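Local coordinates for protein 3-carboxy-cis,cis-muconate cycloisomerase (PDB 1RE5) that belongs to the fumarase/aspartase superfamily of largely helical enzymes and assembles from four copies of one chain, at residues Leu29-Ala34 with Gln107-Thr112; Gln178-Leu183 with Ala237-Leu242; Val189-Gly194 with Gln224-Gln229; Pro299-Thr304 with Pro328-Leu333. All blocks are in the same frame, centred on the assembly; numbering follows the deposited sequence.

Contact 1. Residues Leu29-Ala34 with Gln107-Thr112; sequences LDFEAA and QDAMDT
The carbonyl oxygen Asp108 O, which lies over one face of the Phe31 ring toward its rim, takes two hydrogen bonds from a single residue one turn on, Thr112, through its backbone N and its hydroxyl. The bond from Thr112 OG1 to Asp108 O is 2.9 Å long. The setting is a helix-helix crossing in the lyase fold: segments 29-34 and 107-112, on helices 21-40 and 106-142, cross at 121° with their axes 8.9 Å apart. Phe31 bridges the two helices. With CG anti to the backbone N (chi1 170°), its ring lies against the 106-142 backbone, and Ala109 CA makes a CH-pi contact 4.0 Å from the ring centroid. Alanine suits that position because its short CB lets the ring come close to the helix; the same methyl touches Glu32 OE1. Leu213 of helix 206-217 also packs on Phe31. Threonine works in two directions here, since OG1 both donates to Asp108 O and bonds Gln191 N, while its methyl lies beside the ring. The Asp108 carboxylate turns from this interface to the backbone N of Thr105, Gly193 and Gly194, and Asp108 CB is 4.0 Å from Phe31 CZ. Thr112 CG2 approaches Phe31 CD1 obliquely, at 3.7 Å.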
loop_
_atom_site.group_PDB
_atom_site.type_symbol
_atom_site.label_atom_id
_atom_site.label_comp_id
_atom_site.label_asym_id
_atom_site.label_seq_id
_atom_site.Cartn_x
_atom_site.Cartn_y
_atom_site.Cartn_z
ATOM N N LEU D 29 -1.336 -32.986 -1.215
ATOM C CA LEU D 29 -1.321 -34.437 -1.219
ATOM C C LEU D 29 -1.337 -34.944 0.223
ATOM O O LEU D 29 -2.048 -35.905 0.539
ATOM C CB LEU D 29 -0.091 -34.949 -1.963
ATOM C CG LEU D 29 -0.142 -34.588 -3.450
ATOM C CD1 LEU D 29 1.187 -34.926 -4.130
ATOM C CD2 LEU D 29 -1.304 -35.316 -4.101
ATOM N N ASP D 30 -0.570 -34.292 1.094
ATOM C CA ASP D 30 -0.531 -34.672 2.509
ATOM C C ASP D 30 -1.946 -34.637 3.075
ATOM O O ASP D 30 -2.337 -35.480 3.898
ATOM C CB ASP D 30 0.352 -33.702 3.298
ATOM C CG ASP D 30 1.827 -34.044 3.201
ATOM O OD1 ASP D 30 2.236 -34.713 2.219
ATOM O OD2 ASP D 30 2.579 -33.633 4.109
ATOM N N PHE D 31 -2.711 -33.646 2.628
ATOM C CA PHE D 31 -4.087 -33.498 3.066
ATOM C C PHE D 31 -4.911 -34.688 2.579
ATOM O O PHE D 31 -5.627 -35.310 3.365
ATOM C CB PHE D 31 -4.687 -32.211 2.508
ATOM C CG PHE D 31 -6.171 -32.105 2.715
ATOM C CD1 PHE D 31 -6.694 -31.788 3.973
ATOM C CD2 PHE D 31 -7.050 -32.361 1.659
ATOM C CE1 PHE D 31 -8.063 -31.725 4.179
ATOM C CE2 PHE D 31 -8.429 -32.303 1.857
ATOM C CZ PHE D 31 -8.937 -31.983 3.123
ATOM N N GLU D 32 -4.803 -34.996 1.286
ATOM C CA GLU D 32 -5.542 -36.110 0.682
ATOM C C GLU D 32 -5.287 -37.445 1.384
ATOM O O GLU D 32 -6.229 -38.172 1.731
ATOM C CB GLU D 32 -5.190 -36.226 -0.802
ATOM C CG GLU D 32 -5.640 -35.013 -1.618
ATOM C CD GLU D 32 -7.146 -34.750 -1.511
ATOM O OE1 GLU D 32 -7.582 -33.619 -1.804
ATOM O OE2 GLU D 32 -7.902 -35.671 -1.141
ATOM N N ALA D 33 -4.010 -37.765 1.589
ATOM C CA ALA D 33 -3.640 -38.997 2.264
ATOM C C ALA D 33 -4.263 -38.987 3.652
ATOM O O ALA D 33 -4.961 -39.923 4.033
ATOM C CB ALA D 33 -2.133 -39.107 2.367
ATOM N N ALA D 34 -4.023 -37.923 4.405
ATOM C CA ALA D 34 -4.581 -37.820 5.746
ATOM C C ALA D 34 -6.113 -37.979 5.747
ATOM O O ALA D 34 -6.681 -38.544 6.686
ATOM C CB ALA D 34 -4.192 -36.482 6.357
ATOM N N GLN D 107 -10.995 -25.803 -1.736
ATOM C CA GLN D 107 -10.358 -24.927 -0.761
ATOM C C GLN D 107 -9.882 -25.663 0.501
ATOM O O GLN D 107 -8.909 -25.248 1.130
ATOM C CB GLN D 107 -11.293 -23.769 -0.380
ATOM C CG GLN D 107 -10.568 -22.668 0.385
ATOM C CD GLN D 107 -11.424 -21.463 0.671
ATOM O OE1 GLN D 107 -10.958 -20.490 1.261
ATOM N NE2 GLN D 107 -12.679 -21.513 0.258
ATOM N N ASP D 108 -10.561 -26.746 0.870
ATOM C CA ASP D 108 -10.158 -27.507 2.047
ATOM C C ASP D 108 -8.738 -28.007 1.843
ATOM O O ASP D 108 -7.892 -27.896 2.744
ATOM C CB ASP D 108 -11.066 -28.714 2.263
ATOM C CG ASP D 108 -12.465 -28.327 2.671
ATOM O OD1 ASP D 108 -12.611 -27.381 3.465
ATOM O OD2 ASP D 108 -13.426 -28.980 2.213
ATOM N N ALA D 109 -8.479 -28.548 0.651
ATOM C CA ALA D 109 -7.156 -29.082 0.339
ATOM C C ALA D 109 -6.117 -27.976 0.205
ATOM O O ALA D 109 -4.991 -28.092 0.695
ATOM C CB ALA D 109 -7.211 -29.896 -0.939
ATOM N N MET D 110 -6.503 -26.902 -0.470
ATOM C CA MET D 110 -5.618 -25.767 -0.673
ATOM C C MET D 110 -5.231 -25.019 0.619
ATOM O O MET D 110 -4.044 -24.799 0.887
ATOM C CB MET D 110 -6.275 -24.810 -1.641
ATOM C CG MET D 110 -6.512 -25.412 -2.989
ATOM S SD MET D 110 -6.962 -24.111 -4.133
ATOM C CE MET D 110 -8.674 -24.562 -4.452
ATOM N N ASP D 111 -6.217 -24.618 1.417
ATOM C CA ASP D 111 -5.908 -23.908 2.650
ATOM C C ASP D 111 -5.145 -24.791 3.635
ATOM O O ASP D 111 -4.184 -24.345 4.266
ATOM C CB ASP D 111 -7.186 -23.384 3.325
ATOM C CG ASP D 111 -7.675 -22.062 2.741
ATOM O OD1 ASP D 111 -7.004 -21.490 1.846
ATOM O OD2 ASP D 111 -8.745 -21.590 3.192
ATOM N N THR D 112 -5.569 -26.039 3.784
ATOM C CA THR D 112 -4.880 -26.911 4.720
ATOM C C THR D 112 -3.464 -27.165 4.245
ATOM O O THR D 112 -2.529 -27.165 5.048
ATOM C CB THR D 112 -5.604 -28.245 4.900
ATOM O OG1 THR D 112 -6.906 -28.009 5.470
ATOM C CG2 THR D 112 -4.792 -29.159 5.829
#

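Contact 2. Residues Gln178-Leu183 with Ala237-Leu242; sequences QRLQEL and ASVLGL
Val239 has more surface buried than any other residue here, and it lodges among three side chains of the facing helix. Its two methyls divide the work. CG1, anti to the backbone N (chi1 -180°), meets Leu180 CD1 at 3.2 Å and also touches Arg179 CB. CG2 lies 3.6 Å from Leu183 CD2, and there the two side chains slide past each other in opposite directions. A beta-branched valine suits the site because both methyls leave directly from CB and spread over several neighbours without a long chain.

Segments 178-183 and 237-242 run almost exactly antiparallel (174°), their axes 10.4 Å apart, and belong to helices 162-187 and 231-257. These helices are part of the bundle of long helices that forms the core of fumarase/aspartase superfamily tetramers. Leu180 also packs on Leu122, Ile125 and Leu129 of helix 106-142, so this leucine fills a place where three helices of one chain meet.

Arg179 combines two roles. Its chain is extended from CG to NE, and the aliphatic part crosses Leu242 at about a right angle, with Arg179 CD 4.0 Å from Leu242 CD2. That same methyl stands 3.7 Å above the plane of the guanidinium, offset toward the rim. The charge is met across the subunit boundary: NH2 makes a salt bridge to Asp231 of the second subunit and NE one to Glu235 of the same subunit, which would hold the guanidinium in position over Leu242 CD2.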
loop_
_atom_site.group_PDB
_atom_site.type_symbol
_atom_site.label_atom_id
_atom_site.label_comp_id
_atom_site.label_asym_id
_atom_site.label_seq_id
_atom_site.Cartn_x
_atom_site.Cartn_y
_atom_site.Cartn_z
ATOM N N GLN D 178 7.729 -13.529 20.746
ATOM C CA GLN D 178 6.594 -13.569 21.654
ATOM C C GLN D 178 5.305 -13.590 20.837
ATOM O O GLN D 178 4.427 -14.405 21.082
ATOM C CB GLN D 178 6.658 -12.315 22.516
ATOM C CG GLN D 178 5.789 -12.233 23.731
ATOM C CD GLN D 178 5.967 -10.870 24.423
ATOM O OE1 GLN D 178 7.107 -10.425 24.690
ATOM N NE2 GLN D 178 4.841 -10.198 24.713
ATOM N N ARG D 179 5.204 -12.698 19.855
ATOM C CA ARG D 179 4.019 -12.605 19.003
ATOM C C ARG D 179 3.811 -13.882 18.194
ATOM O O ARG D 179 2.684 -14.382 18.075
ATOM C CB ARG D 179 4.144 -11.398 18.065
ATOM C CG ARG D 179 4.031 -10.041 18.773
ATOM C CD ARG D 179 4.471 -8.882 17.870
ATOM N NE ARG D 179 4.294 -7.591 18.527
ATOM C CZ ARG D 179 5.219 -6.636 18.568
ATOM N NH1 ARG D 179 6.394 -6.818 17.981
ATOM N NH2 ARG D 179 4.982 -5.502 19.221
ATOM N N LEU D 180 4.902 -14.405 17.636
ATOM C CA LEU D 180 4.867 -15.638 16.846
ATOM C C LEU D 180 4.358 -16.802 17.704
ATOM O O LEU D 180 3.657 -17.695 17.242
ATOM C CB LEU D 180 6.280 -15.935 16.338
ATOM C CG LEU D 180 6.582 -15.715 14.852
ATOM C CD1 LEU D 180 5.602 -14.730 14.218
ATOM C CD2 LEU D 180 8.006 -15.258 14.706
ATOM N N GLN D 181 4.715 -16.762 18.974
ATOM C CA GLN D 181 4.319 -17.794 19.911
ATOM C C GLN D 181 2.826 -17.696 20.187
ATOM O O GLN D 181 2.128 -18.708 20.213
ATOM C CB GLN D 181 5.112 -17.618 21.208
ATOM C CG GLN D 181 5.168 -18.827 22.107
ATOM C CD GLN D 181 6.053 -18.592 23.319
ATOM O OE1 GLN D 181 5.800 -17.690 24.131
ATOM N NE2 GLN D 181 7.100 -19.400 23.449
ATOM N N GLU D 182 2.332 -16.477 20.375
ATOM C CA GLU D 182 0.924 -16.283 20.679
ATOM C C GLU D 182 -0.018 -16.606 19.538
ATOM O O GLU D 182 -1.166 -16.981 19.778
ATOM C CB GLU D 182 0.675 -14.853 21.132
ATOM C CG GLU D 182 1.557 -14.419 22.288
ATOM C CD GLU D 182 1.327 -12.971 22.678
ATOM O OE1 GLU D 182 0.957 -12.177 21.782
ATOM O OE2 GLU D 182 1.529 -12.626 23.869
ATOM N N LEU D 183 0.448 -16.469 18.302
ATOM C CA LEU D 183 -0.415 -16.740 17.164
ATOM C C LEU D 183 -0.350 -18.197 16.696
ATOM O O LEU D 183 -1.204 -18.658 15.930
ATOM C CB LEU D 183 -0.069 -15.798 16.000
ATOM C CG LEU D 183 1.238 -15.969 15.217
ATOM C CD1 LEU D 183 1.189 -17.189 14.316
ATOM C CD2 LEU D 183 1.452 -14.745 14.363
ATOM N N ALA D 237 1.005 -12.791 8.329
ATOM C CA ALA D 237 1.714 -11.937 7.378
ATOM C C ALA D 237 2.092 -10.627 8.051
ATOM O O ALA D 237 3.138 -10.049 7.791
ATOM C CB ALA D 237 0.829 -11.660 6.167
ATOM N N SER D 238 1.217 -10.172 8.928
ATOM C CA SER D 238 1.426 -8.934 9.639
ATOM C C SER D 238 2.634 -8.986 10.579
ATOM O O SER D 238 3.414 -8.042 10.663
ATOM C CB SER D 238 0.160 -8.596 10.412
ATOM O OG SER D 238 0.396 -7.486 11.232
ATOM N N VAL D 239 2.801 -10.087 11.296
ATOM C CA VAL D 239 3.938 -10.199 12.207
ATOM C C VAL D 239 5.216 -10.265 11.379
ATOM O O VAL D 239 6.233 -9.673 11.735
ATOM C CB VAL D 239 3.803 -11.449 13.126
ATOM C CG1 VAL D 239 4.998 -11.542 14.072
ATOM C CG2 VAL D 239 2.505 -11.349 13.934
ATOM N N LEU D 240 5.162 -10.984 10.261
ATOM C CA LEU D 240 6.326 -11.067 9.377
ATOM C C LEU D 240 6.649 -9.641 8.910
ATOM O O LEU D 240 7.821 -9.275 8.711
ATOM C CB LEU D 240 6.020 -11.971 8.180
ATOM C CG LEU D 240 6.614 -13.390 8.179
ATOM C CD1 LEU D 240 6.419 -14.058 9.516
ATOM C CD2 LEU D 240 5.952 -14.205 7.079
ATOM N N GLY D 241 5.591 -8.841 8.767
ATOM C CA GLY D 241 5.741 -7.464 8.344
ATOM C C GLY D 241 6.529 -6.710 9.394
ATOM O O GLY D 241 7.461 -5.961 9.069
ATOM N N LEU D 242 6.151 -6.909 10.654
ATOM C CA LEU D 242 6.827 -6.272 11.777
ATOM C C LEU D 242 8.317 -6.652 11.777
ATOM O O LEU D 242 9.190 -5.804 12.002
ATOM C CB LEU D 242 6.164 -6.718 13.082
ATOM C CG LEU D 242 5.220 -5.801 13.884
ATOM C CD1 LEU D 242 4.536 -4.753 13.015
ATOM C CD2 LEU D 242 4.198 -6.689 14.590
#

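Contact 3. Residues Val189-Gly194 with Gln224-Gln229; sequences VLQFGG and QPWHTQ
The side-chain amide of Gln191 lies over the face of the Trp226 indole, its end above the centre of the ring system and the two planes inclined by 37°. A bend at chi2 (75°) places Gln191 CD 3.6 Å from Trp226 CE2, and the same carbon is 3.7 Å from His227 ND1, so the flat amide is held between two aromatic side chains, each crossing it obliquely. Glutamine suits the place because its flat amide can lie between the indole and the imidazole at the end of a bent chain. One hydrogen bond, from Trp226 NE1 to Leu190 O, 3.2 Å long and 152° at the hydrogen, limits the turning of the indole; the donor stands well above the carbonyl plane. Val189 CG2 packs obliquely on the pyrrole part of the indole, and Arg232 makes a cation-pi interaction with it. Farther along, Gly193, with no side chain, lets Pro225 and His227 come up to its backbone: Gly193 CA is 3.6 Å from Pro225 CG and 3.8 Å from His227 NE2. Gly194 follows with a positive phi, which glycine adopts readily. This is loop-on-loop packing in a helical lyase fold, joining the connections before and after helix 206-217, the second through a type I turn, Trp226 to Gln229, that leads to helix 231-257.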
loop_
_atom_site.group_PDB
_atom_site.type_symbol
_atom_site.label_atom_id
_atom_site.label_comp_id
_atom_site.label_asym_id
_atom_site.label_seq_id
_atom_site.Cartn_x
_atom_site.Cartn_y
_atom_site.Cartn_z
ATOM N N VAL D 189 -4.478 -24.296 12.237
ATOM C CA VAL D 189 -5.778 -24.941 12.326
ATOM C C VAL D 189 -6.104 -25.618 11.001
ATOM O O VAL D 189 -5.552 -25.263 9.948
ATOM C CB VAL D 189 -6.903 -23.932 12.662
ATOM C CG1 VAL D 189 -6.755 -23.447 14.094
ATOM C CG2 VAL D 189 -6.874 -22.751 11.675
ATOM N N LEU D 190 -7.000 -26.599 11.066
ATOM C CA LEU D 190 -7.409 -27.345 9.889
ATOM C C LEU D 190 -8.504 -26.597 9.130
ATOM O O LEU D 190 -9.278 -25.846 9.729
ATOM C CB LEU D 190 -7.942 -28.718 10.305
ATOM C CG LEU D 190 -8.611 -29.520 9.179
ATOM C CD1 LEU D 190 -7.533 -30.169 8.313
ATOM C CD2 LEU D 190 -9.551 -30.558 9.771
ATOM N N GLN D 191 -8.550 -26.795 7.814
ATOM C CA GLN D 191 -9.584 -26.184 6.984
ATOM C C GLN D 191 -10.360 -27.342 6.377
ATOM O O GLN D 191 -9.930 -27.945 5.381
ATOM C CB GLN D 191 -9.003 -25.349 5.840
ATOM C CG GLN D 191 -10.098 -24.674 5.019
ATOM C CD GLN D 191 -10.715 -23.489 5.745
ATOM O OE1 GLN D 191 -10.316 -22.341 5.517
ATOM N NE2 GLN D 191 -11.673 -23.756 6.632
ATOM N N PHE D 192 -11.504 -27.651 6.979
ATOM C CA PHE D 192 -12.330 -28.757 6.511
ATOM C C PHE D 192 -13.793 -28.357 6.640
ATOM O O PHE D 192 -14.370 -28.416 7.731
ATOM C CB PHE D 192 -12.028 -29.997 7.363
ATOM C CG PHE D 192 -12.617 -31.269 6.829
ATOM C CD1 PHE D 192 -12.352 -31.680 5.521
ATOM C CD2 PHE D 192 -13.408 -32.076 7.642
ATOM C CE1 PHE D 192 -12.870 -32.886 5.030
ATOM C CE2 PHE D 192 -13.925 -33.274 7.164
ATOM C CZ PHE D 192 -13.655 -33.683 5.852
ATOM N N GLY D 193 -14.391 -27.944 5.532
ATOM C CA GLY D 193 -15.773 -27.526 5.584
ATOM C C GLY D 193 -16.593 -28.003 4.412
ATOM O O GLY D 193 -17.819 -27.928 4.452
ATOM N N GLY D 194 -15.934 -28.494 3.366
ATOM C CA GLY D 194 -16.667 -28.966 2.204
ATOM C C GLY D 194 -17.352 -27.846 1.424
ATOM O O GLY D 194 -17.363 -26.687 1.849
ATOM N N GLN D 224 -14.952 -23.485 13.737
ATOM C CA GLN D 224 -15.718 -23.658 12.507
ATOM C C GLN D 224 -14.808 -23.454 11.308
ATOM O O GLN D 224 -13.711 -22.926 11.446
ATOM C CB GLN D 224 -16.857 -22.639 12.441
ATOM C CG GLN D 224 -16.421 -21.188 12.606
ATOM C CD GLN D 224 -17.604 -20.245 12.811
ATOM O OE1 GLN D 224 -17.500 -19.222 13.503
ATOM N NE2 GLN D 224 -18.740 -20.581 12.198
ATOM N N PRO D 225 -15.244 -23.896 10.113
ATOM C CA PRO D 225 -14.426 -23.722 8.902
ATOM C C PRO D 225 -14.241 -22.223 8.662
ATOM O O PRO D 225 -15.055 -21.424 9.116
ATOM C CB PRO D 225 -15.279 -24.377 7.820
ATOM C CG PRO D 225 -15.982 -25.474 8.568
ATOM C CD PRO D 225 -16.398 -24.777 9.842
ATOM N N TRP D 226 -13.187 -21.837 7.953
ATOM C CA TRP D 226 -12.944 -20.413 7.701
ATOM C C TRP D 226 -12.632 -20.069 6.236
ATOM O O TRP D 226 -11.703 -19.316 5.958
ATOM C CB TRP D 226 -11.810 -19.911 8.604
ATOM C CG TRP D 226 -10.651 -20.867 8.683
ATOM C CD1 TRP D 226 -10.600 -22.033 9.393
ATOM C CD2 TRP D 226 -9.412 -20.781 7.966
ATOM N NE1 TRP D 226 -9.409 -22.679 9.161
ATOM C CE2 TRP D 226 -8.661 -21.934 8.290
ATOM C CE3 TRP D 226 -8.863 -19.841 7.077
ATOM C CZ2 TRP D 226 -7.391 -22.177 7.756
ATOM C CZ3 TRP D 226 -7.595 -20.083 6.543
ATOM C CH2 TRP D 226 -6.875 -21.245 6.888
ATOM N N HIS D 227 -13.426 -20.601 5.307
ATOM C CA HIS D 227 -13.211 -20.340 3.885
ATOM C C HIS D 227 -13.148 -18.852 3.529
ATOM O O HIS D 227 -12.369 -18.460 2.651
ATOM C CB HIS D 227 -14.303 -21.005 3.035
ATOM C CG HIS D 227 -14.330 -22.496 3.140
ATOM N ND1 HIS D 227 -13.192 -23.269 3.046
ATOM C CD2 HIS D 227 -15.353 -23.358 3.346
ATOM C CE1 HIS D 227 -13.511 -24.542 3.196
ATOM N NE2 HIS D 227 -14.816 -24.624 3.380
ATOM N N THR D 228 -13.963 -18.024 4.187
ATOM C CA THR D 228 -13.962 -16.596 3.890
ATOM C C THR D 228 -13.690 -15.687 5.105
ATOM O O THR D 228 -14.029 -14.491 5.101
ATOM C CB THR D 228 -15.277 -16.164 3.179
ATOM O OG1 THR D 228 -16.405 -16.386 4.032
ATOM C CG2 THR D 228 -15.467 -16.961 1.909
ATOM N N GLN D 229 -13.086 -16.271 6.142
ATOM C CA GLN D 229 -12.679 -15.532 7.338
ATOM C C GLN D 229 -11.156 -15.750 7.332
ATOM O O GLN D 229 -10.658 -16.745 7.879
ATOM C CB GLN D 229 -13.303 -16.141 8.595
ATOM C CG GLN D 229 -14.825 -15.961 8.731
ATOM C CD GLN D 229 -15.269 -14.505 8.822
ATOM O OE1 GLN D 229 -14.471 -13.618 9.132
ATOM N NE2 GLN D 229 -16.552 -14.259 8.566
#

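Contact 4. Residues Pro299-Thr304 with Pro328-Leu333; sequences PGLLST and PDICCL
Leu301 reaches across to helix 319-347 with contacts at both ends of its side chain. CB sits 3.6 Å from Ile330 CG1 and 4.0 Å from Ile330 CD1. CG, beside the backbone N (chi1 -64°), carries the chain onward, and chi2 (173°) sets CD1 anti to CA. There Leu301 CD1 meets Leu333 CD2 at 3.5 Å and, on the preceding turn, Asp329 CB at 4.0 Å; both side chains cross Leu301 at about a right angle. Leucine suits this place because its branch comes late enough to reach two turns of the partner. The two segments run roughly antiparallel (150°) in the superfamily's helix bundle, with a proline kink in each, at Pro299 and Pro328, whose N atoms have no hydrogen to donate. Leu301 also packs on Leu301 of the third subunit, and Leu302 on Phe306 of the second. On the partner helix, the CG1-CD1 arm of Ile330 lies between Leu301 CB and Leu302 CD1, with Ile330 CD1 3.5 Å from Leu302 CD1 and the other branch, CG2, also near that methyl. Ser303 OG donates to Gly300 O at 2.8 Å, reaching it from the same face as Thr304 N, and it also makes a weak hydrogen bond to a DTT molecule.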
loop_
_atom_site.group_PDB
_atom_site.type_symbol
_atom_site.label_atom_id
_atom_site.label_comp_id
_atom_site.label_asym_id
_atom_site.label_seq_id
_atom_site.Cartn_x
_atom_site.Cartn_y
_atom_site.Cartn_z
ATOM N N PRO D 299 5.578 -3.963 3.007
ATOM C CA PRO D 299 4.339 -3.217 3.309
ATOM C C PRO D 299 3.261 -3.331 2.217
ATOM O O PRO D 299 2.074 -3.502 2.503
ATOM C CB PRO D 299 4.824 -1.778 3.517
ATOM C CG PRO D 299 6.247 -1.948 3.980
ATOM C CD PRO D 299 6.766 -3.088 3.104
ATOM N N GLY D 300 3.671 -3.245 0.963
ATOM C CA GLY D 300 2.713 -3.365 -0.120
ATOM C C GLY D 300 2.107 -4.760 -0.202
ATOM O O GLY D 300 0.897 -4.910 -0.427
ATOM N N LEU D 301 2.935 -5.786 -0.025
ATOM C CA LEU D 301 2.437 -7.154 -0.085
ATOM C C LEU D 301 1.480 -7.418 1.066
ATOM O O LEU D 301 0.493 -8.138 0.919
ATOM C CB LEU D 301 3.595 -8.150 -0.056
ATOM C CG LEU D 301 4.464 -7.998 -1.298
ATOM C CD1 LEU D 301 5.698 -8.863 -1.185
ATOM C CD2 LEU D 301 3.619 -8.355 -2.525
ATOM N N LEU D 302 1.763 -6.815 2.208
ATOM C CA LEU D 302 0.910 -6.971 3.371
ATOM C C LEU D 302 -0.458 -6.333 3.179
ATOM O O LEU D 302 -1.489 -6.902 3.573
ATOM C CB LEU D 302 1.550 -6.311 4.567
ATOM C CG LEU D 302 1.852 -7.326 5.629
ATOM C CD1 LEU D 302 2.942 -8.244 5.109
ATOM C CD2 LEU D 302 2.270 -6.601 6.898
ATOM N N SER D 303 -0.465 -5.130 2.602
ATOM C CA SER D 303 -1.724 -4.435 2.414
ATOM C C SER D 303 -2.588 -5.222 1.458
ATOM O O SER D 303 -3.814 -5.155 1.546
ATOM C CB SER D 303 -1.498 -3.004 1.928
ATOM O OG SER D 303 -0.852 -2.982 0.677
ATOM N N THR D 304 -1.965 -5.999 0.572
ATOM C CA THR D 304 -2.754 -6.807 -0.357
ATOM C C THR D 304 -3.580 -7.825 0.427
ATOM O O THR D 304 -4.772 -8.004 0.171
ATOM C CB THR D 304 -1.881 -7.566 -1.380
ATOM O OG1 THR D 304 -1.270 -6.632 -2.284
ATOM C CG2 THR D 304 -2.741 -8.535 -2.190
ATOM N N PRO D 328 3.283 -16.296 0.034
ATOM C CA PRO D 328 4.605 -16.910 -0.103
ATOM C C PRO D 328 5.684 -15.848 -0.329
ATOM O O PRO D 328 6.765 -15.916 0.255
ATOM C CB PRO D 328 4.425 -17.850 -1.292
ATOM C CG PRO D 328 2.989 -18.258 -1.162
ATOM C CD PRO D 328 2.316 -16.936 -0.873
ATOM N N ASP D 329 5.398 -14.859 -1.160
ATOM C CA ASP D 329 6.392 -13.823 -1.400
ATOM C C ASP D 329 6.845 -13.179 -0.101
ATOM O O ASP D 329 8.035 -12.941 0.097
ATOM C CB ASP D 329 5.845 -12.735 -2.329
ATOM C CG ASP D 329 5.985 -13.100 -3.787
ATOM O OD1 ASP D 329 5.662 -12.239 -4.645
ATOM O OD2 ASP D 329 6.415 -14.250 -4.071
ATOM N N ILE D 330 5.891 -12.885 0.777
ATOM C CA ILE D 330 6.214 -12.260 2.051
ATOM C C ILE D 330 7.175 -13.142 2.846
ATOM O O ILE D 330 8.203 -12.672 3.321
ATOM C CB ILE D 330 4.941 -11.996 2.873
ATOM C CG1 ILE D 330 4.051 -10.990 2.144
ATOM C CG2 ILE D 330 5.315 -11.459 4.244
ATOM C CD1 ILE D 330 2.695 -10.792 2.766
ATOM N N CYS D 331 6.840 -14.423 2.970
ATOM C CA CYS D 331 7.677 -15.371 3.695
ATOM C C CYS D 331 9.091 -15.446 3.131
ATOM O O CYS D 331 10.075 -15.468 3.883
ATOM C CB CYS D 331 7.038 -16.757 3.658
ATOM S SG CYS D 331 5.578 -16.885 4.703
ATOM N N CYS D 332 9.203 -15.489 1.808
ATOM C CA CYS D 332 10.518 -15.576 1.193
ATOM C C CYS D 332 11.331 -14.311 1.415
ATOM O O CYS D 332 12.513 -14.371 1.750
ATOM C CB CYS D 332 10.380 -15.871 -0.301
ATOM S SG CYS D 332 9.650 -17.486 -0.591
ATOM N N LEU D 333 10.684 -13.165 1.234
ATOM C CA LEU D 333 11.328 -11.866 1.417
ATOM C C LEU D 333 11.913 -11.744 2.818
ATOM O O LEU D 333 13.057 -11.313 2.998
ATOM C CB LEU D 333 10.305 -10.750 1.186
ATOM C CG LEU D 333 10.469 -9.770 0.012
ATOM C CD1 LEU D 333 11.506 -10.263 -0.992
ATOM C CD2 LEU D 333 9.110 -9.586 -0.655
#

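The contacts form two touching pairs. Contacts 1 and 3, with centres 12 Å apart, meet where Asp108 OD1 and OD2 accept probable hydrogen bonds from Gly193 N and Gly194 N respectively, each 2.8 Å long, tying the start of helix 106-142 to the loop 189-194. Contacts 2 and 4, centres 13 Å apart, touch where helix 231-257 of contact 2 packs on both helices of contact 4: Leu302 CD2 packs 3.7 Å from Ser238 CA, and Leu240 CD2 lies 3.6 Å from Cys331 SG. Between the pairs the nearest approach is about 7 Å, between nearest atoms of contacts 2 and 3. Pro299, Gly300, Ser303 and Thr304 of contact 4 belong to the DTT pockets. Contacts 2, 3 and 4 reach the second subunit, whereas no other chain touches contact 1.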